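Local coordinates for uncharacterized protein Sortase B (Clostridium perfringens, PDB 5YFK) that probably acts as a class B sortase, a cysteine transpeptidase of the family that attaches surface proteins to the cell wall, studied here with its predicted nucleophile replaced, at residues 105-109 with 167-171; 177-181 with 197-203; 125-129 with 152-157. The protein carries 1 engineered substitution. The contacts are given in a common frame with arbitrary orientation. Numbering follows the deposited sequence.

How the interactions relate
Along the chain, residues 105-109 come first, entering strand 107-111 of the sortase beta-barrel. Interaction 1 closes a long loop by bringing residues 167-171, which follow helix 160-166, back against that strand. Nested inside this loop is interaction 3, where residues 125-129, just before helix 130-135, pack on strand 146-159. Interaction 2 opens only after interaction 1 has closed: helix 174-186 is met by residues 197-203, which lead into strand 203-210. Interactions 1 and 2 adjoin, with Ser106 O, just ahead of strand 107-111, 2.8 Å from Ile203 N at the start of strand 203-210. Phe153, in segment 152-157, touches Leu197 and Ile203, linking interactions 2 and 3.

Interaction 1. Residues 105-109 with 167-171; sequences DSNIV and IKTKF
Asp105 (phi/psi -69/144) points its CB toward 167-171; with chi1 m, its OD2 forms a salt bridge to Lys170 NZ at 2.7 Å and also accepts from Asn101 N. Lys170 CB points away, but chi1 and chi2, both m, turn the side chain back. Ser106 (-82/-15) bends the chain, and water 1 joins its N (2.9 Å) to Thr169 O (2.5 Å). Asn107 begins the strand level with Thr169 (CA atoms 5.0 Å apart), whose -108/-12 kinks an otherwise extended segment. The t rotamer of Asn107 lets ND2 donate a 2.9 Å hydrogen bond to Lys168 O, while OD1 accepts from Thr205 OG1; the Phe171 ring edge meets Asn107 CB, CE2 4.4 Å away. Ile108 points away, but Val109 returns, its CG2 3.7 Å from Thr169 CG2 and 3.8 Å from Ile167 CG2. Side-chain and water bridges, with an apolar patch round Val109, dock an irregular connection on a barrel strand. Strand 203-210 pairs with 107-111, and Tyr177 and Tyr180 of helix 174-186 meet the Phe171 ring.

Interaction 2. Residues 177-181 with 197-203; sequences YEKYL and LNSNDRI
Tyr177 lays its ring along the turn 198-201, its edge toward the carbonyls of Ser199 and Asp201: CE2 is 3.3 Å from Ser199 O, and the OH donates a 2.7 Å hydrogen bond to Asp201 O. Chi1 near 180° carries the ring out from helix 174-186. The closest CA atoms, those of Glu178 and Ser199, are 5.0 Å apart. Against the helix, Asn198 to Asp201 form a type I beta turn, with Ser199 at -70/-6 and Asn200 at -82/-9, closed by Asp201 N to Asn198 O at 2.8 Å. An Asx turn reinforces it, Asn198 OD1 accepting from Asn200 N at 2.9 Å, and Asp201 OD2 accepts from Asn198 N at 2.8 Å while also pairing with Lys223. One helical turn on from Tyr177, Leu181 (chi1 m, chi2 t) sets CD1 3.3 Å from Asn198 O, CB 4.0 Å from Leu197 CD2 and CD2 3.9 Å from Ile203 CG2. The Tyr180 ring edge reaches Ile203, CE2 to CD1 3.9 Å. Glu178 OE1 lies 3.3 Å from Ser199 CB. This contact seats the helix on the reverse turn that delivers the chain into barrel strand 203-210, the strand bearing the predicted nucleophile position. The turn is held by its own polar groups; across the contact a single hydrogen bond, from Tyr177, accompanies the apolar packing of Leu181 and Tyr180.

Interaction 3. Residues 125-129 with 152-157; sequences KHFKN and IFSVYQ
Phe127, Lys128 and Val155 supply most of the buried surface here. Residues 125-128 end a 3-10 segment, marked by hydrogen bonds from Lys128 N to Lys125 O (3.0 Å) and from Asn129 N to His126 O (3.1 Å); the CA atoms of Phe127 and Val155, 6.5 Å apart, set the register. Phe127, chi1 m, points toward the strand, with CB 3.8 Å from Val155 CG2 and CE1 3.4 Å from Ile152 CD1, the methyl approaching the ring obliquely. Val155 (chi1 p) also places CG1 3.5 Å from Phe127 O, and its CG2 lies 4.2 Å from Lys128 CG. Strand 146-159 belongs to the sortase beta-barrel and pairs with strand 216-225; a classic beta bulge, Phe153 and Ser154 both facing Val221, interrupts the usual side-chain alternation. Phe153 has phi/psi -124/-16, whereas Ser154 and Val155 resume extended conformation. The bulge lets Ile152 and Val155 face the 3-10 segment together, and normal alternation brings Gln157 to the same side. Lys128 runs alongside Val155, its CB sideways and chi2 t, until NZ donates to Gln157 OE1 at 2.9 Å. Asp212 OD2 serves both side chains, in a salt bridge with Lys128 NZ and as acceptor of a hydrogen bond from Gln157 NE2. Gln157 lies about 6 Å, side chain to side chain, from Arg217, the predicted transition-state stabiliser.

Interaction 1. Residues 105-109 with 167-171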
loop_
_atom_site.group_PDB
_atom_site.type_symbol
_atom_site.label_atom_id
_atom_site.label_comp_id
_atom_site.label_asym_id
_atom_site.label_seq_id
_atom_site.Cartn_x
_atom_site.Cartn_y
_atom_site.Cartn_z
ATOM N N ASP A 105 -14.118 2.186 -4.594
ATOM C CA ASP A 105 -13.812 2.880 -3.340
ATOM C C ASP A 105 -12.847 4.076 -3.550
ATOM O O ASP A 105 -11.916 4.009 -4.359
ATOM C CB ASP A 105 -13.232 1.893 -2.329
ATOM C CG ASP A 105 -14.257 0.890 -1.819
ATOM O OD1 ASP A 105 -15.471 1.033 -2.123
ATOM O OD2 ASP A 105 -13.826 -0.077 -1.158
ATOM N N SER A 106 -13.046 5.151 -2.789
ATOM C CA SER A 106 -12.159 6.324 -2.888
ATOM C C SER A 106 -10.853 6.173 -2.069
ATOM O O SER A 106 -9.904 6.934 -2.270
ATOM C CB SER A 106 -12.913 7.606 -2.501
ATOM O OG SER A 106 -13.570 8.150 -3.640
ATOM N N ASN A 107 -10.806 5.201 -1.158
ATOM C CA ASN A 107 -9.573 4.923 -0.375
ATOM C C ASN A 107 -9.225 3.458 -0.520
ATOM O O ASN A 107 -9.984 2.602 -0.086
ATOM C CB ASN A 107 -9.781 5.250 1.092
ATOM C CG ASN A 107 -8.510 5.141 1.919
ATOM O OD1 ASN A 107 -7.385 5.049 1.385
ATOM N ND2 ASN A 107 -8.677 5.189 3.235
ATOM N N ILE A 108 -8.094 3.194 -1.150
ATOM C CA ILE A 108 -7.566 1.841 -1.268
ATOM C C ILE A 108 -6.625 1.637 -0.081
ATOM O O ILE A 108 -5.651 2.371 0.094
ATOM C CB ILE A 108 -6.814 1.674 -2.588
ATOM C CG1 ILE A 108 -7.752 2.001 -3.762
ATOM C CG2 ILE A 108 -6.230 0.256 -2.688
ATOM C CD1 ILE A 108 -7.050 2.274 -5.076
ATOM N N VAL A 109 -6.908 0.619 0.717
ATOM C CA VAL A 109 -6.167 0.446 1.955
ATOM C C VAL A 109 -5.357 -0.813 1.903
ATOM O O VAL A 109 -5.892 -1.901 1.655
ATOM C CB VAL A 109 -7.115 0.401 3.170
ATOM C CG1 VAL A 109 -6.354 0.067 4.444
ATOM C CG2 VAL A 109 -7.833 1.728 3.304
ATOM N N ILE A 167 -9.884 4.315 10.081
ATOM C CA ILE A 167 -9.633 4.091 8.634
ATOM C C ILE A 167 -10.943 3.611 7.971
ATOM O O ILE A 167 -11.617 2.708 8.486
ATOM C CB ILE A 167 -8.505 3.069 8.387
ATOM C CG1 ILE A 167 -7.147 3.636 8.847
ATOM C CG2 ILE A 167 -8.433 2.676 6.910
ATOM C CD1 ILE A 167 -6.757 4.933 8.164
ATOM N N LYS A 168 -11.308 4.250 6.861
ATOM C CA LYS A 168 -12.558 3.979 6.150
ATOM C C LYS A 168 -12.245 3.792 4.660
ATOM O O LYS A 168 -11.390 4.510 4.117
ATOM C CB LYS A 168 -13.512 5.172 6.273
ATOM C CG LYS A 168 -14.003 5.480 7.683
ATOM C CD LYS A 168 -14.615 6.874 7.741
ATOM C CE LYS A 168 -15.963 6.939 7.019
ATOM N NZ LYS A 168 -16.595 8.294 7.085
ATOM N N THR A 169 -12.972 2.872 4.013
ATOM C CA THR A 169 -12.931 2.682 2.554
ATOM C C THR A 169 -14.210 3.171 1.849
ATOM O O THR A 169 -14.208 3.425 0.648
ATOM C CB THR A 169 -12.738 1.201 2.197
ATOM O OG1 THR A 169 -13.771 0.411 2.809
ATOM C CG2 THR A 169 -11.366 0.672 2.706
ATOM N N LYS A 170 -15.236 3.440 2.637
ATOM C CA LYS A 170 -16.573 3.686 2.144
ATOM C C LYS A 170 -16.983 5.016 2.722
ATOM O O LYS A 170 -16.811 5.229 3.912
ATOM C CB LYS A 170 -17.550 2.620 2.659
ATOM C CG LYS A 170 -17.256 1.205 2.184
ATOM C CD LYS A 170 -17.378 1.108 0.667
ATOM C CE LYS A 170 -17.370 -0.334 0.169
ATOM N NZ LYS A 170 -16.015 -0.949 0.220
ATOM N N PHE A 171 -17.576 5.881 1.897
ATOM C CA PHE A 171 -18.078 7.167 2.382
ATOM C C PHE A 171 -19.561 7.421 2.058
ATOM O O PHE A 171 -20.029 7.095 0.975
ATOM C CB PHE A 171 -17.204 8.289 1.846
ATOM C CG PHE A 171 -15.770 8.177 2.282
ATOM C CD1 PHE A 171 -15.399 8.589 3.538
ATOM C CD2 PHE A 171 -14.866 7.422 1.537
ATOM C CE1 PHE A 171 -14.116 8.360 4.007
ATOM C CE2 PHE A 171 -13.590 7.167 2.003
ATOM C CZ PHE A 171 -13.231 7.592 3.266
HETATM O O HOH W 1 -15.300 5.019 -1.014
#

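Interaction 2. Residues 177-181 with 197-203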
loop_
_atom_site.group_PDB
_atom_site.type_symbol
_atom_site.label_atom_id
_atom_site.label_comp_id
_atom_site.label_asym_id
_atom_site.label_seq_id
_atom_site.Cartn_x
_atom_site.Cartn_y
_atom_site.Cartn_z
ATOM N N TYR A 177 -16.484 12.504 2.991
ATOM C CA TYR A 177 -15.158 12.210 2.420
ATOM C C TYR A 177 -14.209 13.383 2.588
ATOM O O TYR A 177 -13.031 13.212 2.898
ATOM C CB TYR A 177 -15.301 11.883 0.947
ATOM C CG TYR A 177 -14.012 11.450 0.267
ATOM C CD1 TYR A 177 -13.144 10.551 0.872
ATOM C CD2 TYR A 177 -13.622 12.029 -0.924
ATOM C CE1 TYR A 177 -12.000 10.115 0.221
ATOM C CE2 TYR A 177 -12.457 11.649 -1.554
ATOM C CZ TYR A 177 -11.656 10.680 -0.991
ATOM O OH TYR A 177 -10.462 10.365 -1.618
ATOM N N GLU A 178 -14.699 14.586 2.329
ATOM C CA GLU A 178 -13.876 15.741 2.511
ATOM C C GLU A 178 -13.388 15.827 3.969
ATOM O O GLU A 178 -12.228 16.131 4.249
ATOM C CB GLU A 178 -14.637 17.004 2.128
ATOM C CG GLU A 178 -13.800 18.264 2.257
ATOM C CD GLU A 178 -12.590 18.281 1.333
ATOM O OE1 GLU A 178 -12.499 17.418 0.436
ATOM O OE2 GLU A 178 -11.717 19.159 1.501
ATOM N N LYS A 179 -14.285 15.526 4.888
ATOM C CA LYS A 179 -13.953 15.540 6.306
ATOM C C LYS A 179 -12.837 14.522 6.585
ATOM O O LYS A 179 -11.907 14.786 7.359
ATOM C CB LYS A 179 -15.205 15.195 7.113
ATOM C CG LYS A 179 -14.974 15.085 8.618
ATOM C CD LYS A 179 -16.289 15.077 9.396
ATOM C CE LYS A 179 -16.615 13.692 9.949
ATOM N NZ LYS A 179 -17.779 13.061 9.258
ATOM N N TYR A 180 -12.982 13.325 6.015
ATOM C CA TYR A 180 -11.939 12.290 6.138
ATOM C C TYR A 180 -10.579 12.738 5.609
ATOM O O TYR A 180 -9.537 12.541 6.263
ATOM C CB TYR A 180 -12.371 11.024 5.397
ATOM C CG TYR A 180 -11.436 9.853 5.636
ATOM C CD1 TYR A 180 -11.479 9.134 6.828
ATOM C CD2 TYR A 180 -10.502 9.467 4.681
ATOM C CE1 TYR A 180 -10.705 8.003 7.006
ATOM C CE2 TYR A 180 -9.696 8.350 4.860
ATOM C CZ TYR A 180 -9.767 7.642 6.038
ATOM O OH TYR A 180 -8.939 6.551 6.248
ATOM N N LEU A 181 -10.577 13.355 4.433
ATOM C CA LEU A 181 -9.342 13.823 3.821
ATOM C C LEU A 181 -8.666 14.839 4.731
ATOM O O LEU A 181 -7.459 14.792 4.940
ATOM C CB LEU A 181 -9.604 14.435 2.442
ATOM C CG LEU A 181 -10.047 13.409 1.386
ATOM C CD1 LEU A 181 -10.325 14.068 0.052
ATOM C CD2 LEU A 181 -8.985 12.331 1.244
ATOM N N LEU A 197 -5.405 18.899 -2.189
ATOM C CA LEU A 197 -6.168 17.765 -1.719
ATOM C C LEU A 197 -7.644 18.174 -1.679
ATOM O O LEU A 197 -7.993 19.253 -1.156
ATOM C CB LEU A 197 -5.699 17.321 -0.329
ATOM C CG LEU A 197 -6.297 15.999 0.164
ATOM C CD1 LEU A 197 -5.916 14.833 -0.732
ATOM C CD2 LEU A 197 -5.927 15.711 1.621
ATOM N N ASN A 198 -8.490 17.358 -2.293
ATOM C CA ASN A 198 -9.907 17.700 -2.436
ATOM C C ASN A 198 -10.805 16.488 -2.669
ATOM O O ASN A 198 -10.340 15.390 -2.948
ATOM C CB ASN A 198 -10.074 18.743 -3.544
ATOM C CG ASN A 198 -9.994 18.149 -4.937
ATOM O OD1 ASN A 198 -11.005 17.701 -5.485
ATOM N ND2 ASN A 198 -8.829 18.195 -5.540
ATOM N N SER A 199 -12.113 16.673 -2.506
ATOM C CA SER A 199 -13.025 15.551 -2.437
ATOM C C SER A 199 -13.196 14.821 -3.777
ATOM O O SER A 199 -13.742 13.721 -3.819
ATOM C CB SER A 199 -14.388 16.049 -1.950
ATOM O OG SER A 199 -15.085 16.652 -3.022
ATOM N N ASN A 200 -12.622 15.341 -4.852
ATOM C CA ASN A 200 -12.591 14.558 -6.088
ATOM C C ASN A 200 -11.464 13.541 -6.125
ATOM O O ASN A 200 -11.411 12.706 -7.025
ATOM C CB ASN A 200 -12.445 15.464 -7.308
ATOM C CG ASN A 200 -13.612 16.399 -7.479
ATOM O OD1 ASN A 200 -14.771 15.986 -7.394
ATOM N ND2 ASN A 200 -13.312 17.684 -7.601
ATOM N N ASP A 201 -10.560 13.604 -5.157
ATOM C CA ASP A 201 -9.364 12.785 -5.206
ATOM C C ASP A 201 -9.638 11.319 -4.858
ATOM O O ASP A 201 -10.649 10.968 -4.222
ATOM C CB ASP A 201 -8.291 13.334 -4.263
ATOM C CG ASP A 201 -7.627 14.591 -4.799
ATOM O OD1 ASP A 201 -7.351 14.644 -6.015
ATOM O OD2 ASP A 201 -7.266 15.468 -3.976
ATOM N N ARG A 202 -8.740 10.461 -5.322
ATOM C CA ARG A 202 -8.728 9.072 -4.888
ATOM C C ARG A 202 -7.451 8.838 -4.106
ATOM O O ARG A 202 -6.372 9.264 -4.531
ATOM C CB ARG A 202 -8.763 8.129 -6.093
ATOM C CG ARG A 202 -8.970 6.690 -5.647
ATOM C CD ARG A 202 -9.119 5.714 -6.800
ATOM N NE ARG A 202 -9.843 4.534 -6.331
ATOM C CZ ARG A 202 -10.116 3.463 -7.073
ATOM N NH1 ARG A 202 -10.938 2.532 -6.604
ATOM N NH2 ARG A 202 -9.517 3.295 -8.241
ATOM N N ILE A 203 -7.558 8.210 -2.952
ATOM C CA ILE A 203 -6.389 8.050 -2.123
ATOM C C ILE A 203 -5.991 6.591 -1.923
ATOM O O ILE A 203 -6.815 5.683 -2.044
ATOM C CB ILE A 203 -6.521 8.767 -0.763
ATOM C CG1 ILE A 203 -7.750 8.277 0.014
ATOM C CG2 ILE A 203 -6.537 10.287 -0.997
ATOM C CD1 ILE A 203 -7.725 8.647 1.497
#

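Interaction 3. Residues 125-129 with 152-157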
loop_
_atom_site.group_PDB
_atom_site.type_symbol
_atom_site.label_atom_id
_atom_site.label_comp_id
_atom_site.label_asym_id
_atom_site.label_seq_id
_atom_site.Cartn_x
_atom_site.Cartn_y
_atom_site.Cartn_z
ATOM N N LYS A 125 8.483 3.078 7.499
ATOM C CA LYS A 125 8.930 3.837 8.670
ATOM C C LYS A 125 9.906 4.970 8.276
ATOM O O LYS A 125 9.950 6.028 8.934
ATOM C CB LYS A 125 9.577 2.862 9.655
ATOM C CG LYS A 125 10.990 2.421 9.284
ATOM C CD LYS A 125 11.493 1.348 10.235
ATOM C CE LYS A 125 12.958 1.017 9.986
ATOM N NZ LYS A 125 13.842 1.950 10.730
ATOM N N HIS A 126 10.406 4.904 7.048
ATOM C CA HIS A 126 11.395 5.903 6.609
ATOM C C HIS A 126 10.678 7.213 6.383
ATOM O O HIS A 126 11.277 8.280 6.450
ATOM C CB HIS A 126 12.074 5.472 5.323
ATOM C CG HIS A 126 13.047 4.348 5.482
ATOM N ND1 HIS A 126 13.726 3.810 4.411
ATOM C CD2 HIS A 126 13.554 3.745 6.586
ATOM C CE1 HIS A 126 14.531 2.849 4.839
ATOM N NE2 HIS A 126 14.480 2.820 6.158
ATOM N N PHE A 127 9.379 7.146 6.112
ATOM C CA PHE A 127 8.615 8.351 5.828
ATOM C C PHE A 127 8.418 9.234 7.052
ATOM O O PHE A 127 8.075 10.414 6.914
ATOM C CB PHE A 127 7.286 7.973 5.179
ATOM C CG PHE A 127 7.432 7.563 3.753
ATOM C CD1 PHE A 127 7.688 8.520 2.783
ATOM C CD2 PHE A 127 7.485 6.222 3.401
ATOM C CE1 PHE A 127 7.934 8.163 1.472
ATOM C CE2 PHE A 127 7.712 5.851 2.083
ATOM C CZ PHE A 127 7.890 6.822 1.109
ATOM N N LYS A 128 8.782 8.730 8.234
ATOM C CA LYS A 128 8.721 9.564 9.457
ATOM C C LYS A 128 9.875 10.562 9.573
ATOM O O LYS A 128 9.830 11.501 10.397
ATOM C CB LYS A 128 8.694 8.683 10.698
ATOM C CG LYS A 128 7.378 7.934 10.891
ATOM C CD LYS A 128 7.573 6.679 11.745
ATOM C CE LYS A 128 8.111 6.993 13.118
ATOM N NZ LYS A 128 8.442 5.746 13.845
ATOM N N ASN A 129 10.847 10.404 8.685
ATOM C CA ASN A 129 11.983 11.330 8.561
ATOM C C ASN A 129 11.697 12.390 7.505
ATOM O O ASN A 129 11.296 12.059 6.389
ATOM C CB ASN A 129 13.249 10.530 8.200
ATOM C CG ASN A 129 14.433 11.432 7.844
ATOM O OD1 ASN A 129 14.477 12.036 6.775
ATOM N ND2 ASN A 129 15.402 11.505 8.739
ATOM N N ILE A 152 2.345 11.032 -1.942
ATOM C CA ILE A 152 2.219 10.942 -0.482
ATOM C C ILE A 152 2.054 12.328 0.079
ATOM O O ILE A 152 2.862 13.219 -0.234
ATOM C CB ILE A 152 3.482 10.322 0.140
ATOM C CG1 ILE A 152 3.560 8.849 -0.262
ATOM C CG2 ILE A 152 3.443 10.470 1.659
ATOM C CD1 ILE A 152 4.900 8.205 0.003
ATOM N N PHE A 153 1.021 12.507 0.891
ATOM C CA PHE A 153 0.731 13.814 1.512
ATOM C C PHE A 153 0.659 13.729 3.048
ATOM O O PHE A 153 0.571 14.747 3.739
ATOM C CB PHE A 153 -0.536 14.446 0.904
ATOM C CG PHE A 153 -1.809 13.723 1.217
ATOM C CD1 PHE A 153 -2.481 13.961 2.400
ATOM C CD2 PHE A 153 -2.234 12.661 0.404
ATOM C CE1 PHE A 153 -3.586 13.208 2.750
ATOM C CE2 PHE A 153 -3.407 11.990 0.687
ATOM C CZ PHE A 153 -4.122 12.307 1.837
ATOM N N SER A 154 0.537 12.516 3.567
ATOM C CA SER A 154 0.419 12.340 5.031
ATOM C C SER A 154 1.271 11.183 5.506
ATOM O O SER A 154 1.227 10.104 4.933
ATOM C CB SER A 154 -1.025 12.104 5.446
ATOM O OG SER A 154 -1.115 11.958 6.863
ATOM N N VAL A 155 1.950 11.362 6.635
ATOM C CA VAL A 155 2.587 10.261 7.332
ATOM C C VAL A 155 2.368 10.454 8.838
ATOM O O VAL A 155 2.392 11.573 9.336
ATOM C CB VAL A 155 4.120 10.172 7.071
ATOM C CG1 VAL A 155 4.827 11.475 7.467
ATOM C CG2 VAL A 155 4.723 9.016 7.843
ATOM N N TYR A 156 1.950 9.392 9.505
ATOM C CA TYR A 156 1.720 9.437 10.949
ATOM C C TYR A 156 1.802 8.080 11.625
ATOM O O TYR A 156 1.747 7.032 10.970
ATOM C CB TYR A 156 0.387 10.151 11.277
ATOM C CG TYR A 156 -0.867 9.482 10.753
ATOM C CD1 TYR A 156 -1.347 9.759 9.466
ATOM C CD2 TYR A 156 -1.563 8.558 11.529
ATOM C CE1 TYR A 156 -2.480 9.147 8.978
ATOM C CE2 TYR A 156 -2.756 8.010 11.089
ATOM C CZ TYR A 156 -3.171 8.250 9.793
ATOM O OH TYR A 156 -4.309 7.650 9.315
ATOM N N GLN A 157 1.842 8.080 12.957
ATOM C CA GLN A 157 1.684 6.822 13.656
ATOM C C GLN A 157 0.772 7.009 14.843
ATOM O O GLN A 157 0.632 8.118 15.387
ATOM C CB GLN A 157 3.028 6.198 14.061
ATOM C CG GLN A 157 3.977 7.100 14.813
ATOM C CD GLN A 157 5.306 6.417 15.160
ATOM O OE1 GLN A 157 5.696 5.410 14.562
ATOM N NE2 GLN A 157 5.918 6.880 16.219
#